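Local coordinates for USP37 protein (Homo sapiens, PDB 3U12) that probably cleaves ubiquitin from its conjugates as a cysteine-type deubiquitinase, seen here through its N-terminal pleckstrin homology domain, at residues His71-Val76 / Leu113-Val118; Val76-Ser81 / Lys106-Met111. One frame throughout, in Å; residues are numbered along the deposited sequence.

Contact 1: residues His71-Val76 / Leu113-Val118. With SO4 (sulfate ion), chain C.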
ATOM      1  N   HIS A  71      -5.611  -3.485 -12.730  1.00 25.08           N
ATOM      2  CA  HIS A  71      -6.188  -4.822 -12.952  1.00 27.60           C
ATOM      3  C   HIS A  71      -5.559  -5.844 -11.983  1.00 29.35           C
ATOM      4  O   HIS A  71      -5.379  -6.997 -12.377  1.00 28.52           O
ATOM      5  CB  HIS A  71      -5.968  -5.298 -14.427  1.00 30.48           C
ATOM      6  CG  HIS A  71      -6.535  -4.374 -15.459  1.00 35.07           C
ATOM      7  ND1 HIS A  71      -7.898  -4.244 -15.642  1.00 39.47           N
ATOM      8  CD2 HIS A  71      -5.897  -3.562 -16.331  1.00 36.67           C
ATOM      9  CE1 HIS A  71      -8.051  -3.363 -16.618  1.00 39.65           C
ATOM     10  NE2 HIS A  71      -6.875  -2.920 -17.060  1.00 38.67           N
ATOM     11  N   ASN A  72      -5.170  -5.410 -10.755  1.00 23.48           N
ATOM     12  CA  ASN A  72      -4.493  -6.290  -9.791  1.00 22.76           C
ATOM     13  C   ASN A  72      -4.932  -6.059  -8.331  1.00 25.71           C
ATOM     14  O   ASN A  72      -4.377  -6.676  -7.430  1.00 25.08           O
ATOM     15  CB  ASN A  72      -2.952  -6.177  -9.927  1.00 21.22           C
ATOM     16  CG  ASN A  72      -2.177  -7.338  -9.317  1.00 34.57           C
ATOM     17  OD1 ASN A  72      -2.633  -8.475  -9.311  1.00 33.61           O
ATOM     18  ND2 ASN A  72      -0.985  -7.084  -8.780  1.00 23.83           N
ATOM     19  N   ILE A  73      -5.936  -5.223  -8.092  1.00 21.73           N
ATOM     20  CA  ILE A  73      -6.435  -4.976  -6.734  1.00 22.90           C
ATOM     21  C   ILE A  73      -7.620  -5.908  -6.466  1.00 32.62           C
ATOM     22  O   ILE A  73      -8.550  -5.985  -7.282  1.00 33.90           O
ATOM     23  CB  ILE A  73      -6.837  -3.489  -6.502  1.00 24.83           C
ATOM     24  CG1 ILE A  73      -5.606  -2.547  -6.594  1.00 22.37           C
ATOM     25  CG2 ILE A  73      -7.552  -3.309  -5.147  1.00 26.48           C
ATOM     26  CD1 ILE A  73      -6.015  -0.996  -6.567  1.00 20.52           C
ATOM     27  N   LYS A  74      -7.565  -6.616  -5.333  1.00 29.66           N
ATOM     28  CA  LYS A  74      -8.623  -7.519  -4.904  1.00 32.20           C
ATOM     29  C   LYS A  74      -9.492  -6.767  -3.909  1.00 36.63           C
ATOM     30  O   LYS A  74     -10.699  -6.639  -4.134  1.00 40.33           O
ATOM     31  CB  LYS A  74      -8.040  -8.802  -4.286  1.00 35.51           C
ATOM     32  CG  LYS A  74      -9.067  -9.942  -4.229  1.00 52.76           C
ATOM     33  CD  LYS A  74      -8.710 -11.006  -3.211  1.00 66.65           C
ATOM     34  CE  LYS A  74      -7.935 -12.158  -3.797  1.00 80.81           C
ATOM     35  NZ  LYS A  74      -7.918 -13.317  -2.864  1.00 93.99           N
ATOM     36  N   ASN A  75      -8.889  -6.247  -2.818  1.00 31.07           N
ATOM     37  CA  ASN A  75      -9.637  -5.477  -1.810  1.00 32.07           C
ATOM     38  C   ASN A  75      -8.739  -4.519  -1.025  1.00 33.37           C
ATOM     39  O   ASN A  75      -7.500  -4.649  -1.016  1.00 30.50           O
ATOM     40  CB  ASN A  75     -10.463  -6.380  -0.870  1.00 41.71           C
ATOM     41  CG  ASN A  75      -9.711  -7.465  -0.153  1.00 76.18           C
ATOM     42  OD1 ASN A  75      -8.873  -7.205   0.711  1.00 72.67           O
ATOM     43  ND2 ASN A  75     -10.080  -8.709  -0.419  1.00 73.37           N
ATOM     44  N   VAL A  76      -9.365  -3.502  -0.450  1.00 29.77           N
ATOM     45  CA  VAL A  76      -8.732  -2.470   0.374  1.00 30.24           C
ATOM     46  C   VAL A  76      -9.577  -2.267   1.627  1.00 36.67           C
ATOM     47  O   VAL A  76     -10.778  -1.992   1.536  1.00 38.49           O
ATOM     48  CB  VAL A  76      -8.451  -1.117  -0.347  1.00 34.12           C
ATOM     49  CG1 VAL A  76      -7.472  -0.272   0.465  1.00 32.90           C
ATOM     50  CG2 VAL A  76      -7.920  -1.320  -1.762  1.00 33.08           C
ATOM     51  N   LEU A 113      -9.399   5.796  -1.275  1.00 21.58           N
ATOM     52  CA  LEU A 113     -10.237   6.350  -2.339  1.00 23.64           C
ATOM     53  C   LEU A 113      -9.537   6.171  -3.699  1.00 23.70           C
ATOM     54  O   LEU A 113     -10.147   5.654  -4.627  1.00 23.27           O
ATOM     55  CB  LEU A 113     -10.521   7.838  -2.057  1.00 25.31           C
ATOM     56  CG  LEU A 113     -11.443   8.575  -3.002  1.00 32.51           C
ATOM     57  CD1 LEU A 113     -12.791   7.933  -3.037  1.00 36.74           C
ATOM     58  CD2 LEU A 113     -11.627  10.002  -2.546  1.00 35.33           C
ATOM     59  N   PHE A 114      -8.228   6.476  -3.762  1.00 20.42           N
ATOM     60  CA  PHE A 114      -7.459   6.305  -4.978  1.00 19.24           C
ATOM     61  C   PHE A 114      -7.388   4.826  -5.374  1.00 21.00           C
ATOM     62  O   PHE A 114      -7.566   4.490  -6.556  1.00 21.02           O
ATOM     63  CB  PHE A 114      -6.048   6.915  -4.849  1.00 19.04           C
ATOM     64  CG  PHE A 114      -5.220   6.705  -6.098  1.00 19.63           C
ATOM     65  CD1 PHE A 114      -5.405   7.506  -7.218  1.00 25.22           C
ATOM     66  CD2 PHE A 114      -4.283   5.675  -6.167  1.00 21.54           C
ATOM     67  CE1 PHE A 114      -4.648   7.300  -8.379  1.00 26.29           C
ATOM     68  CE2 PHE A 114      -3.535   5.470  -7.327  1.00 24.08           C
ATOM     69  CZ  PHE A 114      -3.747   6.267  -8.433  1.00 23.49           C
ATOM     70  N   LEU A 115      -7.144   3.947  -4.391  1.00 17.02           N
ATOM     71  CA  LEU A 115      -7.023   2.515  -4.670  1.00 16.83           C
ATOM     72  C   LEU A 115      -8.349   1.930  -5.139  1.00 22.17           C
ATOM     73  O   LEU A 115      -8.361   1.074  -6.022  1.00 21.98           O
ATOM     74  CB  LEU A 115      -6.478   1.752  -3.445  1.00 15.67           C
ATOM     75  CG  LEU A 115      -5.019   2.044  -3.091  1.00 16.99           C
ATOM     76  CD1 LEU A 115      -4.682   1.447  -1.711  1.00 16.46           C
ATOM     77  CD2 LEU A 115      -4.051   1.536  -4.204  1.00 14.78           C
ATOM     78  N   ASP A 116      -9.465   2.418  -4.568  1.00 20.16           N
ATOM     79  CA  ASP A 116     -10.808   2.014  -4.987  1.00 22.68           C
ATOM     80  C   ASP A 116     -11.058   2.433  -6.456  1.00 25.16           C
ATOM     81  O   ASP A 116     -11.551   1.615  -7.242  1.00 25.15           O
ATOM     82  CB  ASP A 116     -11.874   2.612  -4.048  1.00 25.21           C
ATOM     83  CG  ASP A 116     -13.272   2.041  -4.240  1.00 37.75           C
ATOM     84  OD1 ASP A 116     -13.392   0.919  -4.808  1.00 39.41           O
ATOM     85  OD2 ASP A 116     -14.243   2.687  -3.782  1.00 40.04           O
ATOM     86  N   ALA A 117     -10.704   3.693  -6.820  1.00 22.04           N
ATOM     87  CA  ALA A 117     -10.845   4.199  -8.191  1.00 23.22           C
ATOM     88  C   ALA A 117      -9.990   3.346  -9.209  1.00 24.85           C
ATOM     89  O   ALA A 117     -10.486   3.000 -10.275  1.00 25.44           O
ATOM     90  CB  ALA A 117     -10.453   5.662  -8.248  1.00 23.20           C
ATOM     91  N   VAL A 118      -8.762   2.941  -8.833  1.00 22.01           N
ATOM     92  CA  VAL A 118      -7.906   2.075  -9.679  1.00 21.34           C
ATOM     93  C   VAL A 118      -8.589   0.708  -9.862  1.00 27.75           C
ATOM     94  O   VAL A 118      -8.698   0.203 -10.984  1.00 28.16           O
ATOM     95  CB  VAL A 118      -6.497   1.907  -9.064  1.00 22.28           C
ATOM     96  CG1 VAL A 118      -5.673   0.862  -9.829  1.00 22.14           C
ATOM     97  CG2 VAL A 118      -5.769   3.238  -9.027  1.00 21.09           C
TER
HETATM   98  S   SO4 C1000      -9.980  -6.307 -13.460  1.00 87.16           S
HETATM   99  O1  SO4 C1000     -11.338  -6.737 -13.826  1.00 91.67           O
HETATM  100  O2  SO4 C1000      -8.998  -7.115 -14.197  1.00 91.80           O
HETATM  101  O3  SO4 C1000      -9.819  -4.890 -13.802  1.00 93.10           O
HETATM  102  O4  SO4 C1000      -9.779  -6.481 -12.011  1.00 92.20           O
HETATM  103  O   HOH W   1      -7.578  -1.546 -12.476  1.00 31.42           O
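I73 sends its CD1 methyl into the helix between L115 and V118. The methyl sits 3.2 Å from the carbonyl O of L115. It also lies 3.8 Å from V118 CG1, and the side chains of I73 and V118 cross at about a right angle. CG1 of I73 lies anti to the carbonyl carbon (chi1 -65°), and the extended second torsion carries CD1 on to the helix. V76, further along the strand, lays its two methyls across L115, again nearly perpendicular: CG2 meets L115 CB at 3.8 Å and CG1 meets L115 CD1. This is the PH-domain arrangement of a C-terminal helix packed against the curved antiparallel sheet, here with strand 73-76 running at 149° to the helix, and with L90 of the adjacent strand 85-92 touching both I73 and V76. No direct hydrogen bond joins the segments. Instead one water accepts from H71 N and donates to V118 O, at 2.6 Å from that carbonyl oxygen. The H71 ring turns its edge to a sulfate, probably from the crystallisation liquor, and ND1 donates to SO4 O3 at 2.7 Å (N-H...O 154°); Q93 and N121 also bind this ion.

Contact 2: residues Val76-Ser81 / Lys106-Met111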
ATOM      1  N   VAL A  76      -9.365  -3.502  -0.450  1.00 29.77           N
ATOM      2  CA  VAL A  76      -8.732  -2.470   0.374  1.00 30.24           C
ATOM      3  C   VAL A  76      -9.577  -2.267   1.627  1.00 36.67           C
ATOM      4  O   VAL A  76     -10.778  -1.992   1.536  1.00 38.49           O
ATOM      5  CB  VAL A  76      -8.451  -1.117  -0.347  1.00 34.12           C
ATOM      6  CG1 VAL A  76      -7.472  -0.272   0.465  1.00 32.90           C
ATOM      7  CG2 VAL A  76      -7.920  -1.320  -1.762  1.00 33.08           C
ATOM      8  N   VAL A  77      -8.963  -2.450   2.793  1.00 32.76           N
ATOM      9  CA  VAL A  77      -9.637  -2.312   4.078  1.00 34.69           C
ATOM     10  C   VAL A  77      -8.854  -1.307   4.920  1.00 38.17           C
ATOM     11  O   VAL A  77      -7.620  -1.341   4.916  1.00 35.14           O
ATOM     12  CB  VAL A  77      -9.772  -3.696   4.816  1.00 40.39           C
ATOM     13  CG1 VAL A  77     -10.426  -3.547   6.188  1.00 43.13           C
ATOM     14  CG2 VAL A  77     -10.553  -4.711   3.981  1.00 41.27           C
ATOM     15  N   LEU A  78      -9.572  -0.428   5.638  1.00 35.27           N
ATOM     16  CA  LEU A  78      -9.019   0.500   6.621  1.00 36.46           C
ATOM     17  C   LEU A  78      -9.541   0.077   7.973  1.00 45.59           C
ATOM     18  O   LEU A  78     -10.729  -0.230   8.107  1.00 48.29           O
ATOM     19  CB  LEU A  78      -9.452   1.961   6.404  1.00 36.77           C
ATOM     20  CG  LEU A  78      -8.864   2.774   5.264  1.00 39.25           C
ATOM     21  CD1 LEU A  78      -9.338   4.209   5.361  1.00 39.76           C
ATOM     22  CD2 LEU A  78      -7.365   2.775   5.293  1.00 41.44           C
ATOM     23  N   ARG A  79      -8.675   0.084   8.981  1.00 44.01           N
ATOM     24  CA  ARG A  79      -9.042  -0.240  10.358  1.00 47.42           C
ATOM     25  C   ARG A  79      -8.459   0.817  11.302  1.00 51.86           C
ATOM     26  O   ARG A  79      -7.352   1.293  11.032  1.00 48.59           O
ATOM     27  CB  ARG A  79      -8.572  -1.657  10.746  1.00 49.27           C
ATOM     28  CG  ARG A  79      -9.365  -2.792  10.075  1.00 62.04           C
ATOM     29  CD  ARG A  79     -10.731  -3.036  10.689  1.00 72.68           C
ATOM     30  NE  ARG A  79     -11.613  -3.782   9.789  1.00 83.30           N
ATOM     31  CZ  ARG A  79     -12.632  -3.248   9.118  1.00 94.81           C
ATOM     32  NH1 ARG A  79     -12.915  -1.957   9.238  1.00 82.94           N
ATOM     33  NH2 ARG A  79     -13.379  -4.005   8.323  1.00 75.80           N
ATOM     34  N   PRO A  80      -9.176   1.241  12.381  1.00 52.24           N
ATOM     35  CA  PRO A  80      -8.600   2.251  13.291  1.00 53.47           C
ATOM     36  C   PRO A  80      -7.312   1.756  13.943  1.00 58.29           C
ATOM     37  O   PRO A  80      -7.212   0.578  14.287  1.00 60.04           O
ATOM     38  CB  PRO A  80      -9.715   2.489  14.329  1.00 59.43           C
ATOM     39  CG  PRO A  80     -10.966   1.966  13.688  1.00 64.29           C
ATOM     40  CD  PRO A  80     -10.510   0.808  12.844  1.00 57.28           C
ATOM     41  N   SER A  81      -6.317   2.641  14.071  1.00 53.99           N
ATOM     42  CA  SER A  81      -5.009   2.302  14.635  1.00 54.26           C
ATOM     43  C   SER A  81      -4.598   3.306  15.717  1.00 61.94           C
ATOM     44  O   SER A  81      -3.468   3.807  15.725  1.00 61.15           O
ATOM     45  CB  SER A  81      -3.971   2.239  13.519  1.00 52.57           C
ATOM     46  OG  SER A  81      -2.701   1.876  14.030  1.00 62.51           O
ATOM     47  N   LYS A 106      -6.703  10.915   7.529  1.00 33.77           N
ATOM     48  CA  LYS A 106      -7.057  11.641   6.288  1.00 33.15           C
ATOM     49  C   LYS A 106      -6.220  11.130   5.109  1.00 32.84           C
ATOM     50  O   LYS A 106      -6.740  10.965   4.010  1.00 30.40           O
ATOM     51  CB  LYS A 106      -6.871  13.164   6.442  1.00 37.51           C
ATOM     52  CG  LYS A 106      -7.641  13.779   7.607  1.00 55.01           C
ATOM     53  CD  LYS A 106      -8.800  14.647   7.187  1.00 63.90           C
ATOM     54  CE  LYS A 106      -9.381  15.341   8.393  1.00 75.04           C
ATOM     55  NZ  LYS A 106     -10.567  16.166   8.046  1.00 91.48           N
ATOM     56  N   ASP A 107      -4.921  10.873   5.348  1.00 29.14           N
ATOM     57  CA  ASP A 107      -4.001  10.356   4.335  1.00 26.15           C
ATOM     58  C   ASP A 107      -4.388   8.932   3.932  1.00 27.75           C
ATOM     59  O   ASP A 107      -4.406   8.623   2.742  1.00 27.87           O
ATOM     60  CB  ASP A 107      -2.541  10.441   4.838  1.00 28.21           C
ATOM     61  CG  ASP A 107      -2.123  11.878   5.129  1.00 46.26           C
ATOM     62  OD1 ASP A 107      -1.873  12.628   4.170  1.00 48.47           O
ATOM     63  OD2 ASP A 107      -2.133  12.269   6.304  1.00 57.13           O
ATOM     64  N   ALA A 108      -4.714   8.072   4.914  1.00 23.31           N
ATOM     65  CA  ALA A 108      -5.118   6.684   4.668  1.00 21.05           C
ATOM     66  C   ALA A 108      -6.425   6.632   3.844  1.00 25.08           C
ATOM     67  O   ALA A 108      -6.531   5.829   2.930  1.00 22.40           O
ATOM     68  CB  ALA A 108      -5.291   5.948   5.989  1.00 22.70           C
ATOM     69  N   GLU A 109      -7.390   7.524   4.139  1.00 23.52           N
ATOM     70  CA  GLU A 109      -8.666   7.593   3.434  1.00 24.66           C
ATOM     71  C   GLU A 109      -8.492   8.052   1.982  1.00 26.37           C
ATOM     72  O   GLU A 109      -9.164   7.533   1.093  1.00 24.82           O
ATOM     73  CB  GLU A 109      -9.638   8.496   4.184  1.00 27.66           C
ATOM     74  CG  GLU A 109     -10.250   7.804   5.384  1.00 37.43           C
ATOM     75  CD  GLU A 109     -11.196   8.695   6.161  1.00 64.47           C
ATOM     76  OE1 GLU A 109     -12.341   8.891   5.694  1.00 78.46           O
ATOM     77  OE2 GLU A 109     -10.790   9.207   7.229  1.00 57.11           O
ATOM     78  N   GLU A 110      -7.579   9.006   1.748  1.00 23.73           N
ATOM     79  CA  GLU A 110      -7.264   9.502   0.413  1.00 23.76           C
ATOM     80  C   GLU A 110      -6.646   8.367  -0.425  1.00 23.72           C
ATOM     81  O   GLU A 110      -7.043   8.166  -1.579  1.00 21.87           O
ATOM     82  CB  GLU A 110      -6.329  10.716   0.503  1.00 26.13           C
ATOM     83  CG  GLU A 110      -5.981  11.319  -0.847  1.00 39.46           C
ATOM     84  CD  GLU A 110      -4.946  12.426  -0.870  1.00 62.17           C
ATOM     85  OE1 GLU A 110      -4.391  12.768   0.200  1.00 56.28           O
ATOM     86  OE2 GLU A 110      -4.696  12.959  -1.975  1.00 59.15           O
HETATM   87  N   MSE A 111      -5.705   7.601   0.172  1.00 19.56           N
HETATM   88  CA  MSE A 111      -5.071   6.449  -0.491  1.00 16.88           C
HETATM   89  C   MSE A 111      -6.125   5.390  -0.812  1.00 18.75           C
HETATM   90  O   MSE A 111      -6.114   4.885  -1.920  1.00 19.86           O
HETATM   91  CB  MSE A 111      -3.910   5.868   0.333  1.00 17.34           C
HETATM   92  CG  MSE A 111      -3.199   4.699  -0.354  1.00 23.42           C
HETATM   93 SE   MSE A 111      -2.405   5.179  -2.074  1.00 33.70          SE
HETATM   94  CE  MSE A 111      -0.630   5.885  -1.349  1.00 29.97           C
TER
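L78 has CG anti to its carbonyl carbon (chi1 -74°) and an extended second torsion (chi2 -174°), which brings the forked end of the side chain up to the helix at A108 and E109. Each branch has its own neighbour. CD2 rests against the A108 methyl, 3.9 Å from A108 CB, and comes about as near to the A108 carbonyl O. CD1 takes the other side of the fork and lies 3.7 Å from E109 CG. E109 likewise holds CG anti to the carbonyl carbon (chi1 -78°) and continues extended beyond it; its side chain crosses that of L78 at about a right angle, and its aliphatic CG does the touching, although its bond from the backbone leads away from the strand. The link is therefore purely van der Waals, with no hydrogen bond across it. L78 CA and A108 CA are 7.6 Å apart, the closest CA pair across the two segments. With an alanine here both branches would be gone, which would probably open a gap beside A108 and leave the E109 methylene without its apolar neighbour. Around the pair, L78 also touches R112 one turn on in helix 105-119 and L88 of strand 85-92, while A108 reaches S86 of that strand and V103 of strand 97-104, the strand leading into the helix.

Contacts 1 and 2 are successive places where strand 73-80 meets helix 105-119, their centres about 13 Å apart. Strand and helix run in opposing senses, so the early strand residues of contact 1 meet the later part of the helix and the later strand residues of contact 2 meet its early turns; contact 2 is nested within the chain loop that contact 1 closes. V76 belongs to both ranges but packs on the helix in contact 1. R112, between the two helix segments, touches both V76 and L78. The sulfate lies at the H71 end of contact 1. Contact 1 is buried, contact 2 only partly so.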